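Long-range contacts in putative oxidoreductase (Jannaschia sp., PDB 3C24), which is a putative oxidoreductase that probably binds a nicotinamide dinucleotide in a Rossmann-type domain, its physiological substrate being unknown: residues Ile145-Ile150 / Trp173-Arg178; Leu100-Pro105 / Tyr118-Pro123. All coordinates share one frame; numbering follows the deposited sequence.

Overall arrangement
Contact 2 (Leu100-Pro105 with Tyr118-Pro123) closes along the chain before contact 1 (Ile145-Ile150 with Trp173-Arg178) opens, and their centres lie about 17 Å apart. Both build the one mixed sheet of the chain. Strand 117-123 is parallel to 96-99 but antiparallel to its other neighbour, 148-156, which pairs with the outermost strand 176-181. Contact 2 thus belongs to the parallel, Rossmann-like part, contact 1 to the far edge. They meet where the indole of Trp173 packs on Gly121, His122 and Pro123 and where Gln148 touches Pro123. Both also touch the second subunit, so this end of the sheet lies beside the dimer interface.

Contact 1 of 2, residues Ile145-Ile150 / Trp173-Arg178; sequences IAKQAI and WSPVTR
Packing is tightest around Gln148, Ile150, Trp173 and Val176, where two neighbouring stretches of the same chain run side by side as parallel strands. Gln148 N donates to Pro175 O (3.1 Å) within the carbonyl plane, and Gln148 O takes Thr177 N at 2.9 Å, the donor lying 37° above the carbonyl plane. Further on, Ile150 N reaches Arg178 O nearly along its C=O axis (2.9 Å). The buried side chain of Gln148 leaves the backbone in the crowded position between N and C (chi1 71°), then runs extended, so that NE2 meets a lone pair of Trp173 O in a straight bond of 3.2 Å; OE1 has a weak bond to His125 N. Water 1 lies within hydrogen-bonding distance of both Trp173 O and Ala146 O, bridging the two segments. The two strands are joined by a beta-alpha-beta crossover, with helix 160-172 connecting strand 148-156 to strand 176-181; Trp173 is where the chain leaves that helix. Ile150 CG2 fills the angle between Val176 CG2 (3.8 Å) and Trp173 CE3 (3.9 Å), crossing the indole obliquely. Toward solvent the contact loosens. Thr177 CG2 lies against Lys147 CB at 3.8 Å, and the Pro175 ring, after a cis peptide bond, rests on Ile145 O. The Lys147 chain bends away to a salt bridge with Glu132, while exposed Arg178 pairs with Asp226 of the second subunit.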
# COMPACT_ATOMS: atom_id res chain seq x y z
N ILE A 145 2.06 -18.40 6.94
CA ILE A 145 0.69 -18.64 7.50
C ILE A 145 -0.34 -18.31 6.42
O ILE A 145 -1.14 -19.16 6.02
CB ILE A 145 0.41 -17.90 8.80
CG1 ILE A 145 1.54 -18.20 9.81
CG2 ILE A 145 -0.95 -18.38 9.35
CD1 ILE A 145 1.54 -17.34 11.03
N ALA A 146 -0.25 -17.06 5.94
CA ALA A 146 -1.08 -16.58 4.82
C ALA A 146 -0.49 -17.08 3.51
O ALA A 146 0.71 -17.24 3.39
CB ALA A 146 -1.18 -15.03 4.81
N LYS A 147 -1.37 -17.31 2.54
CA LYS A 147 -0.97 -17.79 1.20
C LYS A 147 -0.14 -16.69 0.52
O LYS A 147 -0.41 -15.50 0.66
CB LYS A 147 -2.20 -18.12 0.34
CG LYS A 147 -3.10 -19.23 0.86
CD LYS A 147 -4.32 -19.39 -0.03
CE LYS A 147 -5.32 -18.25 0.10
NZ LYS A 147 -5.86 -18.10 1.51
N GLN A 148 0.85 -17.11 -0.27
CA GLN A 148 1.68 -16.18 -1.04
C GLN A 148 2.20 -16.89 -2.26
O GLN A 148 2.24 -18.12 -2.30
CB GLN A 148 2.88 -15.71 -0.22
CG GLN A 148 3.94 -16.81 0.01
CD GLN A 148 5.15 -16.27 0.77
OE1 GLN A 148 5.56 -15.11 0.59
NE2 GLN A 148 5.74 -17.10 1.63
N ALA A 149 2.61 -16.09 -3.23
CA ALA A 149 3.35 -16.59 -4.38
C ALA A 149 4.88 -16.46 -4.06
O ALA A 149 5.29 -15.76 -3.13
CB ALA A 149 3.01 -15.73 -5.63
N ILE A 150 5.71 -17.16 -4.81
CA ILE A 150 7.17 -17.05 -4.68
C ILE A 150 7.80 -16.98 -6.08
O ILE A 150 7.14 -17.26 -7.09
CB ILE A 150 7.77 -18.24 -3.90
CG1 ILE A 150 7.66 -19.55 -4.68
CG2 ILE A 150 7.06 -18.39 -2.51
CD1 ILE A 150 8.39 -20.74 -3.96
N TRP A 173 8.12 -22.10 2.52
CA TRP A 173 7.32 -20.87 2.51
C TRP A 173 5.84 -21.09 2.33
O TRP A 173 5.10 -20.17 1.97
CB TRP A 173 7.85 -19.92 1.42
CG TRP A 173 9.25 -19.42 1.70
CD1 TRP A 173 9.73 -19.07 2.89
CD2 TRP A 173 10.29 -19.15 0.74
NE1 TRP A 173 11.02 -18.64 2.78
CE2 TRP A 173 11.39 -18.68 1.47
CE3 TRP A 173 10.40 -19.29 -0.65
CZ2 TRP A 173 12.59 -18.33 0.86
CZ3 TRP A 173 11.61 -18.93 -1.26
CH2 TRP A 173 12.69 -18.46 -0.49
N SER A 174 5.42 -22.33 2.60
CA SER A 174 4.00 -22.73 2.49
C SER A 174 3.14 -21.87 3.41
O SER A 174 3.56 -21.55 4.49
CB SER A 174 3.76 -24.20 2.81
OG SER A 174 4.04 -24.46 4.16
N PRO A 175 1.89 -21.59 3.01
CA PRO A 175 1.29 -22.08 1.77
C PRO A 175 1.58 -21.20 0.59
O PRO A 175 1.48 -19.98 0.66
CB PRO A 175 -0.22 -22.10 2.10
CG PRO A 175 -0.38 -21.07 3.13
CD PRO A 175 0.86 -21.12 3.96
N VAL A 176 2.00 -21.83 -0.51
CA VAL A 176 2.36 -21.12 -1.74
C VAL A 176 1.34 -21.42 -2.81
O VAL A 176 1.02 -22.59 -3.10
CB VAL A 176 3.79 -21.55 -2.24
CG1 VAL A 176 4.14 -20.93 -3.62
CG2 VAL A 176 4.84 -21.23 -1.20
N THR A 177 0.88 -20.38 -3.45
CA THR A 177 -0.13 -20.53 -4.47
C THR A 177 0.47 -20.74 -5.83
O THR A 177 -0.01 -21.55 -6.60
CB THR A 177 -1.02 -19.29 -4.52
OG1 THR A 177 -0.22 -18.12 -4.61
CG2 THR A 177 -1.84 -19.21 -3.26
N ARG A 178 1.44 -19.90 -6.13
CA ARG A 178 2.13 -19.88 -7.43
C ARG A 178 3.63 -19.75 -7.24
O ARG A 178 4.08 -19.01 -6.40
CB ARG A 178 1.69 -18.63 -8.23
CG ARG A 178 0.25 -18.57 -8.62
CD ARG A 178 -0.09 -17.38 -9.51
NE ARG A 178 -0.28 -16.12 -8.78
CZ ARG A 178 -1.37 -15.85 -8.09
NH1 ARG A 178 -2.36 -16.72 -8.03
NH2 ARG A 178 -1.48 -14.69 -7.47
O HOH W 1 3.07 -18.37 2.88

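Contact 2 of 2, residues Leu100-Pro105 / Tyr118-Pro123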
# COMPACT_ATOMS: atom_id res chain seq x y z
N LEU A 100 18.55 -17.60 -0.61
CA LEU A 100 17.23 -17.04 -0.37
C LEU A 100 17.07 -15.59 -0.81
O LEU A 100 16.11 -14.91 -0.40
CB LEU A 100 16.90 -17.18 1.13
CG LEU A 100 17.02 -18.59 1.74
CD1 LEU A 100 16.56 -18.68 3.23
CD2 LEU A 100 16.25 -19.58 0.86
N ASP A 101 18.04 -15.09 -1.56
CA ASP A 101 18.07 -13.72 -2.02
C ASP A 101 19.04 -13.62 -3.18
O ASP A 101 20.11 -14.22 -3.17
CB ASP A 101 18.49 -12.79 -0.88
CG ASP A 101 18.24 -11.32 -1.20
OD1 ASP A 101 18.87 -10.73 -2.12
OD2 ASP A 101 17.41 -10.72 -0.50
N ALA A 102 18.64 -12.89 -4.21
CA ALA A 102 19.48 -12.73 -5.39
C ALA A 102 20.67 -11.80 -5.23
O ALA A 102 21.47 -11.70 -6.15
CB ALA A 102 18.64 -12.20 -6.61
N ALA A 103 20.76 -11.08 -4.11
CA ALA A 103 21.82 -10.09 -3.96
C ALA A 103 23.25 -10.62 -4.15
O ALA A 103 23.97 -10.17 -5.04
CB ALA A 103 21.68 -9.34 -2.58
N ALA A 104 23.66 -11.58 -3.33
CA ALA A 104 25.04 -12.12 -3.46
C ALA A 104 25.29 -12.75 -4.83
O ALA A 104 26.29 -12.49 -5.48
CB ALA A 104 25.37 -13.10 -2.31
N PRO A 105 24.37 -13.58 -5.32
CA PRO A 105 24.47 -14.18 -6.64
C PRO A 105 24.68 -13.14 -7.72
O PRO A 105 25.59 -13.25 -8.54
CB PRO A 105 23.11 -14.85 -6.77
CG PRO A 105 22.89 -15.31 -5.43
CD PRO A 105 23.22 -14.14 -4.60
N TYR A 118 23.31 -24.00 -8.11
CA TYR A 118 22.90 -22.81 -7.36
C TYR A 118 21.47 -22.54 -7.76
O TYR A 118 21.14 -22.41 -8.95
CB TYR A 118 23.78 -21.58 -7.69
CG TYR A 118 25.15 -21.55 -7.07
CD1 TYR A 118 25.32 -21.69 -5.73
CD2 TYR A 118 26.26 -21.20 -7.83
CE1 TYR A 118 26.59 -21.62 -5.17
CE2 TYR A 118 27.53 -21.14 -7.27
CZ TYR A 118 27.69 -21.32 -5.96
OH TYR A 118 28.97 -21.20 -5.43
N PHE A 119 20.63 -22.45 -6.74
CA PHE A 119 19.22 -22.20 -6.87
C PHE A 119 18.89 -21.04 -5.96
O PHE A 119 19.28 -21.04 -4.81
CB PHE A 119 18.43 -23.44 -6.49
CG PHE A 119 16.95 -23.34 -6.78
CD1 PHE A 119 16.07 -22.75 -5.87
CD2 PHE A 119 16.41 -23.85 -7.93
CE1 PHE A 119 14.72 -22.65 -6.16
CE2 PHE A 119 15.07 -23.74 -8.19
CZ PHE A 119 14.23 -23.16 -7.29
N ILE A 120 18.14 -20.10 -6.50
CA ILE A 120 17.69 -18.86 -5.79
C ILE A 120 16.19 -18.88 -5.65
O ILE A 120 15.45 -19.07 -6.62
CB ILE A 120 18.14 -17.55 -6.46
CG1 ILE A 120 19.60 -17.60 -6.91
CG2 ILE A 120 17.88 -16.41 -5.51
CD1 ILE A 120 19.99 -16.40 -7.78
N GLY A 121 15.71 -18.61 -4.43
CA GLY A 121 14.28 -18.42 -4.19
C GLY A 121 14.03 -17.18 -3.36
O GLY A 121 14.92 -16.72 -2.66
N HIS A 122 12.87 -16.57 -3.55
CA HIS A 122 12.47 -15.44 -2.71
C HIS A 122 10.97 -15.34 -2.65
O HIS A 122 10.32 -15.47 -3.69
CB HIS A 122 13.06 -14.17 -3.27
CG HIS A 122 13.18 -13.09 -2.24
ND1 HIS A 122 14.24 -13.04 -1.36
CD2 HIS A 122 12.31 -12.13 -1.85
CE1 HIS A 122 14.06 -12.02 -0.54
NE2 HIS A 122 12.90 -11.45 -0.81
N PRO A 123 10.39 -15.09 -1.45
CA PRO A 123 8.95 -14.99 -1.37
C PRO A 123 8.45 -13.67 -1.93
O PRO A 123 9.19 -12.67 -1.95
CB PRO A 123 8.68 -15.04 0.13
CG PRO A 123 9.93 -14.76 0.79
CD PRO A 123 11.06 -15.07 -0.13
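The turn that follows strand 96-99 and leads into helix 103-107 lies against strand 117-123, within one beta-alpha-beta unit of the sheet. Its polar link is a single hydrogen bond: His122 ND1 donates to Leu100 O at 2.8 Å. The oxygen sits at the ring edge, near the imidazole plane, whereas the donor stands 26° above the carbonyl plane. His122 CG is anti to the backbone N (chi1 -157°), which carries the ring to the turn, and Pro123 CD lies over one ring face. The bond from ND1 helps to set the rotation of the imidazole. Asp101 runs alongside the histidine, carboxylate and ring planes almost perpendicular, with OD2 3.6 Å from His122 CE1. The other oxygen, OD1, caps the start of the helix by accepting from Ala103 N (2.8 Å) through its anti lone pair. In this Rossmann-type sheet the turn stands at the C-terminal end of a parallel strand. The acidic groups of Asp77 and Glu191 close to Asp101 could raise its pKa, and Asp101 could favour a protonated His122. Farther along, contact becomes apolar. Ile120 CG2 touches the backbone at Ala102 N (3.8 Å), and its other branch, extended at chi2 (171°), brings CD1 to Pro105 CB at 3.6 Å, the two side chains crossing obliquely. Thr184 and Leu187 of helix 184-217 also pack on Ile120.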